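Uncharacterized protein YbaA (Shigella flexneri, PDB 2OKQ) is of unknown function but forms a dimer of ferredoxin-like subunits, consistent with the dimeric alpha-beta barrel proteins, and binds sodium ions in the crystal. Local coordinates at residues Tyr27-Val32 with Met130-Phe135; Val33-Asp38 with Glu89-Trp94; Gly58-Val63 with Glu96-Glu101. One frame throughout, in Å; residues are numbered along the deposited sequence.

Overall arrangement
All three contacts join neighbouring strands of one antiparallel sheet, ordered 61-67, 88-97, 27-36, 131-140. Contact 1 adds strand 131-140, outermost within this chain, contact 2 pairs the two central strands, and contact 3 ties the start of strand 61-67, the chain's other outermost strand, to the end of 88-97. Contacts 1 and 2 share strand 27-36 and have centres about 14 Å apart; contacts 2 and 3 share strand 88-97 at about 21 Å; contacts 1 and 3 are about 12 Å apart. Along the chain, contacts 2 and 3 interleave within the loop closed by contact 1, which pairs the first strand with the last. All touch the second subunit, into which the sheet continues.

Contact 1 of 3, residues Tyr27-Val32 with Met130-Phe135; sequences YVDGFV and MIYGGF
Residues Tyr27-Val32 and Met130-Phe135 pair as antiparallel strands, joining the first strand of the fold to the last in a largely buried part of the sheet. Their segment axes approach to 4.7 Å at 164°. Hydrogen-bonded pairs Val28-Phe135, Gly30-Gly133 and Val32-Ile131 each exchange two backbone bonds, such as Gly30 N to Gly133 O at 2.8 Å. On the face carrying Asp29, Phe31 and Tyr132, the Tyr132 hydroxyl gives its proton to Asp29 OD2 (OH to OD2 2.6 Å). That oxygen lies at the tyrosine ring edge, yet is met from above the carboxylate plane, with the two planes 82° apart. From helix 100-111, Arg103 makes a salt bridge to OD1 and Asn107 a hydrogen bond to OD2, so both oxygens have partners. Phe31 runs beside Tyr132, whose CD1 sits over its ring face 3.4 Å from Phe31 CE1; the ring planes meet obliquely at 47°. In the conformer given, Met130 SD lies at the edge of the Phe31 ring, a Met-aromatic contact that its second conformer leaves doubtful. On the opposite face Val32 CB presses tightly on Ile131 CG1, 3.5 Å apart. The Tyr27 ring lays one face over Phe135 O, while its hydroxyl bonds Ser68 of the second subunit. Gly134 and Phe135 also pair with a strand of that subunit, an arrangement consistent with a ferredoxin-like sheet continued across a dimeric alpha-beta barrel.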
# COMPACT_ATOMS: atom_id res chain seq x y z
N TYR A 27 11.21 -5.98 1.99
CA TYR A 27 11.23 -4.58 1.51
C TYR A 27 10.02 -4.33 0.62
O TYR A 27 9.63 -5.20 -0.17
CB TYR A 27 12.51 -4.29 0.72
CG TYR A 27 12.85 -2.82 0.62
CD1 TYR A 27 13.61 -2.22 1.62
CD2 TYR A 27 12.45 -2.06 -0.48
CE1 TYR A 27 13.97 -0.88 1.55
CE2 TYR A 27 12.80 -0.67 -0.56
CZ TYR A 27 13.57 -0.13 0.47
OH TYR A 27 13.96 1.18 0.47
N VAL A 28 9.45 -3.13 0.73
CA VAL A 28 8.23 -2.79 -0.01
C VAL A 28 8.38 -1.44 -0.68
O VAL A 28 8.80 -0.51 -0.02
CB VAL A 28 7.02 -2.72 0.95
CG1 VAL A 28 5.79 -2.16 0.23
CG2 VAL A 28 6.70 -4.14 1.43
N ASP A 29 8.02 -1.33 -1.96
CA ASP A 29 7.87 -0.02 -2.60
C ASP A 29 6.40 0.31 -2.52
O ASP A 29 5.59 -0.47 -3.00
CB ASP A 29 8.29 -0.08 -4.06
CG ASP A 29 9.75 0.29 -4.26
OD1 ASP A 29 10.45 0.54 -3.25
OD2 ASP A 29 10.17 0.38 -5.43
N GLY A 30 6.08 1.42 -1.87
CA GLY A 30 4.67 1.84 -1.74
C GLY A 30 4.34 2.97 -2.69
O GLY A 30 5.20 3.84 -2.94
N PHE A 31 3.13 2.95 -3.25
CA PHE A 31 2.70 3.98 -4.21
C PHE A 31 1.29 4.39 -3.81
O PHE A 31 0.47 3.54 -3.43
CB PHE A 31 2.61 3.47 -5.66
CG PHE A 31 3.87 2.85 -6.23
CD1 PHE A 31 4.63 3.52 -7.18
CD2 PHE A 31 4.26 1.55 -5.88
CE1 PHE A 31 5.77 2.92 -7.76
CE2 PHE A 31 5.40 0.96 -6.44
CZ PHE A 31 6.16 1.66 -7.37
N VAL A 32 1.01 5.69 -3.85
CA VAL A 32 -0.37 6.19 -3.78
C VAL A 32 -0.53 7.10 -4.98
O VAL A 32 0.30 7.98 -5.21
CB VAL A 32 -0.69 6.93 -2.48
CG1 VAL A 32 -2.23 7.22 -2.38
CG2 VAL A 32 -0.25 6.12 -1.26
N MET A 130 1.68 11.41 -8.03
CA MET A 130 1.99 10.10 -7.43
C MET A 130 2.93 10.30 -6.23
O MET A 130 3.86 11.11 -6.30
CB MET A 130 2.64 9.20 -8.49
CG MET A 130 3.04 7.78 -8.01
SD MET A 130 3.80 6.77 -9.31
CE MET A 130 5.34 7.66 -9.54
N ILE A 131 2.69 9.58 -5.14
CA ILE A 131 3.69 9.57 -4.06
C ILE A 131 4.28 8.16 -4.00
O ILE A 131 3.61 7.19 -4.35
CB ILE A 131 3.14 10.03 -2.70
CG1 ILE A 131 2.02 9.10 -2.19
CG2 ILE A 131 2.64 11.48 -2.81
CD1 ILE A 131 1.45 9.53 -0.80
N TYR A 132 5.55 8.07 -3.61
CA TYR A 132 6.30 6.81 -3.77
C TYR A 132 7.40 6.76 -2.74
O TYR A 132 7.99 7.79 -2.42
CB TYR A 132 6.95 6.77 -5.16
CG TYR A 132 8.05 5.72 -5.27
CD1 TYR A 132 7.72 4.37 -5.41
CD2 TYR A 132 9.40 6.09 -5.22
CE1 TYR A 132 8.73 3.39 -5.51
CE2 TYR A 132 10.41 5.12 -5.32
CZ TYR A 132 10.06 3.78 -5.47
OH TYR A 132 11.04 2.81 -5.57
N GLY A 133 7.72 5.56 -2.25
CA GLY A 133 8.89 5.40 -1.40
C GLY A 133 9.20 3.95 -1.17
O GLY A 133 8.35 3.08 -1.41
N GLY A 134 10.43 3.69 -0.75
CA GLY A 134 10.85 2.35 -0.33
C GLY A 134 10.79 2.26 1.18
O GLY A 134 11.24 3.20 1.91
N PHE A 135 10.30 1.13 1.67
CA PHE A 135 10.11 0.93 3.10
C PHE A 135 10.59 -0.45 3.54
O PHE A 135 10.36 -1.43 2.83
CB PHE A 135 8.61 1.03 3.48
CG PHE A 135 7.97 2.35 3.13
CD1 PHE A 135 7.82 3.33 4.10
CD2 PHE A 135 7.52 2.61 1.85
CE1 PHE A 135 7.21 4.60 3.80
CE2 PHE A 135 6.93 3.85 1.53
CZ PHE A 135 6.77 4.84 2.50

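Contact 2 of 3, residues Val33-Asp38 with Glu89-Trp94; sequences VAVPAD and EVVFSW
In Val35 (chi1 178°) and Val91 (chi1 171°) CG1 stands anti to the backbone N, which leaves each CG2 beside that nitrogen and lets the two CG2 methyls meet at 3.7 Å. The valines are diagonal neighbours on one face of the sheet and their side chains cross at a slant. Val33 stands directly opposite Val91 on this face, with Val33 CB 4.1 Å from Val91 CB, so three branched side chains form a continuous apolar patch. Glu89 also starts from this face, but its chain bends at chi2; the aliphatic part then does the touching, Glu89 CG lying 3.8 Å from Ala37 CB where the first strand has turned into a 3-10 segment. Two hydrogen-bonded pairs hold the backbones in register. Val33 N bonds Val91 O at 3.0 Å. In return Val91 N reaches Val33 O at 2.8 Å. Val35 N likewise meets Glu89 O at 2.8 Å. Its return bond, Glu89 N to Val35 O, measures 2.7 Å, and both are close to straight. Between them the non-hydrogen-bonded pair Ala34-Val90 turns its side chains to the other face. The short strand axes stand at 134°, well short of exact antiparallel, and beyond Pro36 Ala37 still bonds the backbone of Asn87. Tyr43 of helix 40-56 packs on Val33, Val35 and Val91, joining the valine patch to that helix, while Glu89 and Val91 lean on Trp66 of strand 61-67. On the other face Val90 touches Val32 of strand 27-36, and Phe92 and Trp94 meet their counterparts in the second subunit, placing these central strands between a helix layer and the dimer interface.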
# COMPACT_ATOMS: atom_id res chain seq x y z
N VAL A 33 -1.62 6.89 -5.72
CA VAL A 33 -1.81 7.47 -7.03
C VAL A 33 -3.22 8.09 -7.09
O VAL A 33 -4.16 7.53 -6.53
CB VAL A 33 -1.71 6.36 -8.12
CG1 VAL A 33 -1.57 6.95 -9.49
CG2 VAL A 33 -0.52 5.43 -7.84
N ALA A 34 -3.36 9.24 -7.76
CA ALA A 34 -4.69 9.75 -8.13
C ALA A 34 -4.93 9.35 -9.60
O ALA A 34 -4.08 9.59 -10.46
CB ALA A 34 -4.75 11.25 -7.95
N VAL A 35 -6.03 8.66 -9.86
CA VAL A 35 -6.32 8.17 -11.20
C VAL A 35 -7.73 8.65 -11.59
O VAL A 35 -8.65 8.52 -10.80
CB VAL A 35 -6.27 6.61 -11.25
CG1 VAL A 35 -6.61 6.09 -12.62
CG2 VAL A 35 -4.88 6.09 -10.82
N PRO A 36 -7.89 9.20 -12.82
CA PRO A 36 -9.25 9.54 -13.26
C PRO A 36 -10.17 8.33 -13.18
O PRO A 36 -9.81 7.23 -13.64
CB PRO A 36 -9.03 9.99 -14.71
CG PRO A 36 -7.65 10.53 -14.72
CD PRO A 36 -6.89 9.56 -13.84
N ALA A 37 -11.35 8.52 -12.60
CA ALA A 37 -12.30 7.43 -12.36
C ALA A 37 -12.77 6.68 -13.60
O ALA A 37 -13.02 5.47 -13.57
CB ALA A 37 -13.49 7.92 -11.54
N ASP A 38 -12.88 7.40 -14.71
CA ASP A 38 -13.26 6.80 -15.98
C ASP A 38 -12.08 6.08 -16.65
O ASP A 38 -12.25 5.46 -17.70
CB ASP A 38 -13.80 7.88 -16.92
CG ASP A 38 -12.87 9.06 -17.04
OD1 ASP A 38 -12.21 9.21 -18.09
OD2 ASP A 38 -12.78 9.84 -16.06
N GLU A 89 -9.91 9.11 -8.47
CA GLU A 89 -10.00 8.21 -7.31
C GLU A 89 -8.60 7.86 -6.86
O GLU A 89 -7.67 7.92 -7.67
CB GLU A 89 -10.69 6.90 -7.70
CG GLU A 89 -12.17 7.04 -8.10
CD GLU A 89 -13.10 7.10 -6.90
OE1 GLU A 89 -12.64 7.33 -5.76
OE2 GLU A 89 -14.32 6.93 -7.11
N VAL A 90 -8.45 7.48 -5.60
CA VAL A 90 -7.14 7.14 -5.03
C VAL A 90 -6.85 5.66 -5.21
O VAL A 90 -7.72 4.82 -4.99
CB VAL A 90 -7.07 7.49 -3.53
CG1 VAL A 90 -5.70 7.08 -2.95
CG2 VAL A 90 -7.26 9.01 -3.34
N VAL A 91 -5.63 5.35 -5.67
CA VAL A 91 -5.17 3.97 -5.74
C VAL A 91 -4.06 3.79 -4.69
O VAL A 91 -3.20 4.64 -4.58
CB VAL A 91 -4.67 3.64 -7.18
CG1 VAL A 91 -4.00 2.27 -7.24
CG2 VAL A 91 -5.81 3.69 -8.15
N PHE A 92 -4.12 2.68 -3.95
CA PHE A 92 -3.14 2.31 -2.93
C PHE A 92 -2.50 1.06 -3.49
O PHE A 92 -3.20 0.09 -3.79
CB PHE A 92 -3.85 1.99 -1.60
CG PHE A 92 -2.93 1.61 -0.47
CD1 PHE A 92 -2.36 2.59 0.34
CD2 PHE A 92 -2.67 0.27 -0.18
CE1 PHE A 92 -1.51 2.24 1.41
CE2 PHE A 92 -1.83 -0.10 0.89
CZ PHE A 92 -1.26 0.88 1.70
N SER A 93 -1.19 1.08 -3.70
CA SER A 93 -0.49 -0.01 -4.36
C SER A 93 0.89 -0.24 -3.75
O SER A 93 1.47 0.67 -3.14
CB SER A 93 -0.30 0.31 -5.85
OG SER A 93 -1.54 0.48 -6.51
N TRP A 94 1.42 -1.45 -3.95
CA TRP A 94 2.75 -1.74 -3.48
C TRP A 94 3.34 -2.92 -4.25
O TRP A 94 2.63 -3.68 -4.93
CB TRP A 94 2.78 -2.03 -1.98
CG TRP A 94 2.19 -3.35 -1.58
CD1 TRP A 94 2.86 -4.53 -1.45
CD2 TRP A 94 0.83 -3.61 -1.22
NE1 TRP A 94 1.99 -5.52 -1.08
CE2 TRP A 94 0.74 -4.98 -0.90
CE3 TRP A 94 -0.33 -2.82 -1.13
CZ2 TRP A 94 -0.47 -5.60 -0.51
CZ3 TRP A 94 -1.55 -3.44 -0.74
CH2 TRP A 94 -1.60 -4.81 -0.43

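Contact 3 of 3, residues Gly58-Val63 with Glu96-Glu101; sequences GALRIV and EYPSKE
Arg61 and Glu96 lie side by side and point the same way, joined at their ends by a salt bridge of 3.1 Å from Arg61 NH1 to Glu96 OE2. Arg61 reaches it with a fully extended chain, CG anti to the backbone N (chi1 -175°); Glu96 sets CG beside its own N (chi1 -61°) and is extended beyond. NH1 arrives on the syn side of OE2, somewhat out of the carboxylate plane, and the guanidinium and carboxylate planes are turned 73° apart. Arg61 CD also passes 3.4 Å from Glu96 OE2, while Val63 CG2 rests over one face of the guanidinium. Arg61 of the second subunit and the indole N-H of Trp94 bind the same Glu96 oxygen, and Asp140 of the second subunit takes Arg61 NE, so this ion pair belongs to a charge network across the dimer interface. The backbones are joined by Leu60 N to Glu96 O, 2.7 Å, and Glu96 N to Arg61 O, 2.9 Å; the intervening Arg61 N is buried with no partner in the model. Leu60 lays CD1 3.6 Å from Tyr97 C and leans CG across Pro98 CD. Tyr97 starts away from the other segment, yet its ring comes back to set CE1 3.6 Å from Ala59 CB. Phe54 of helix 40-56 packs on both Ala59 and Tyr97, and residues of helix 100-111 also touch the Tyr97 ring. Gly58, with positive phi, ends the preceding helix in a Schellman motif, and Ser99 N-caps the following one: this is a helix-to-strand corner beside a strand-to-helix corner, as in the beta-alpha-beta units of a ferredoxin-like fold.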
# COMPACT_ATOMS: atom_id res chain seq x y z
N GLY A 58 12.53 -9.65 -10.11
CA GLY A 58 12.76 -10.06 -8.71
C GLY A 58 11.67 -9.69 -7.70
O GLY A 58 11.78 -10.05 -6.52
N ALA A 59 10.65 -8.95 -8.14
CA ALA A 59 9.49 -8.68 -7.27
C ALA A 59 8.75 -9.95 -6.89
O ALA A 59 8.59 -10.87 -7.71
CB ALA A 59 8.54 -7.71 -7.94
N LEU A 60 8.28 -9.99 -5.64
CA LEU A 60 7.54 -11.13 -5.10
C LEU A 60 6.06 -11.01 -5.42
O LEU A 60 5.39 -12.03 -5.65
CB LEU A 60 7.73 -11.24 -3.59
CG LEU A 60 9.16 -11.42 -3.09
CD1 LEU A 60 9.22 -11.16 -1.61
CD2 LEU A 60 9.70 -12.83 -3.40
N ARG A 61 5.55 -9.78 -5.45
CA ARG A 61 4.10 -9.59 -5.55
C ARG A 61 3.85 -8.15 -5.90
O ARG A 61 4.61 -7.27 -5.47
CB ARG A 61 3.46 -9.93 -4.20
CG ARG A 61 1.93 -9.90 -4.20
CD ARG A 61 1.43 -10.11 -2.79
NE ARG A 61 -0.03 -10.11 -2.71
CZ ARG A 61 -0.69 -9.83 -1.59
NH1 ARG A 61 0.01 -9.51 -0.48
NH2 ARG A 61 -2.02 -9.82 -1.58
N ILE A 62 2.82 -7.91 -6.70
CA ILE A 62 2.44 -6.54 -7.08
C ILE A 62 0.95 -6.46 -6.81
O ILE A 62 0.19 -7.31 -7.28
CB ILE A 62 2.69 -6.24 -8.60
CG1 ILE A 62 4.18 -6.23 -8.94
CG2 ILE A 62 2.14 -4.86 -8.98
CD1 ILE A 62 4.84 -7.65 -9.09
N VAL A 63 0.55 -5.46 -6.03
CA VAL A 63 -0.86 -5.33 -5.64
C VAL A 63 -1.32 -3.90 -5.92
O VAL A 63 -0.63 -2.96 -5.59
CB VAL A 63 -1.09 -5.65 -4.12
CG1 VAL A 63 -2.56 -5.66 -3.80
CG2 VAL A 63 -0.47 -7.01 -3.68
N GLU A 96 6.25 -6.01 -3.42
CA GLU A 96 7.00 -6.68 -2.38
C GLU A 96 8.29 -7.22 -2.96
O GLU A 96 8.28 -7.75 -4.07
CB GLU A 96 6.18 -7.83 -1.82
CG GLU A 96 4.84 -7.32 -1.19
CD GLU A 96 4.09 -8.38 -0.42
OE1 GLU A 96 4.71 -9.34 0.10
OE2 GLU A 96 2.83 -8.25 -0.29
N TYR A 97 9.37 -7.10 -2.19
CA TYR A 97 10.72 -7.54 -2.61
C TYR A 97 11.39 -8.31 -1.48
O TYR A 97 11.09 -8.07 -0.29
CB TYR A 97 11.59 -6.31 -2.95
CG TYR A 97 11.18 -5.62 -4.24
CD1 TYR A 97 11.50 -6.17 -5.48
CD2 TYR A 97 10.48 -4.40 -4.22
CE1 TYR A 97 11.14 -5.54 -6.68
CE2 TYR A 97 10.13 -3.75 -5.40
CZ TYR A 97 10.46 -4.35 -6.63
OH TYR A 97 10.10 -3.75 -7.80
N PRO A 98 12.33 -9.22 -1.82
CA PRO A 98 13.04 -9.97 -0.80
C PRO A 98 14.08 -9.14 -0.05
O PRO A 98 14.52 -9.55 1.01
CB PRO A 98 13.71 -11.11 -1.60
CG PRO A 98 13.92 -10.55 -2.96
CD PRO A 98 12.76 -9.59 -3.19
N SER A 99 14.48 -7.98 -0.59
CA SER A 99 15.50 -7.13 0.06
C SER A 99 15.53 -5.80 -0.66
O SER A 99 15.07 -5.71 -1.78
CB SER A 99 16.89 -7.74 -0.12
OG SER A 99 17.20 -7.88 -1.49
N LYS A 100 16.14 -4.80 -0.03
CA LYS A 100 16.36 -3.50 -0.70
C LYS A 100 17.24 -3.68 -1.93
O LYS A 100 17.01 -3.04 -2.96
CB LYS A 100 17.01 -2.47 0.22
CG LYS A 100 17.10 -1.09 -0.47
CD LYS A 100 17.52 0.03 0.49
CE LYS A 100 17.45 1.39 -0.24
NZ LYS A 100 18.38 1.50 -1.47
N GLU A 101 18.22 -4.57 -1.84
CA GLU A 101 19.14 -4.75 -2.97
C GLU A 101 18.43 -5.27 -4.22
O GLU A 101 18.71 -4.82 -5.35
CB GLU A 101 20.32 -5.63 -2.54
CG GLU A 101 21.22 -4.99 -1.44
CD GLU A 101 20.65 -5.02 0.01
OE1 GLU A 101 19.68 -5.75 0.32
OE2 GLU A 101 21.19 -4.28 0.86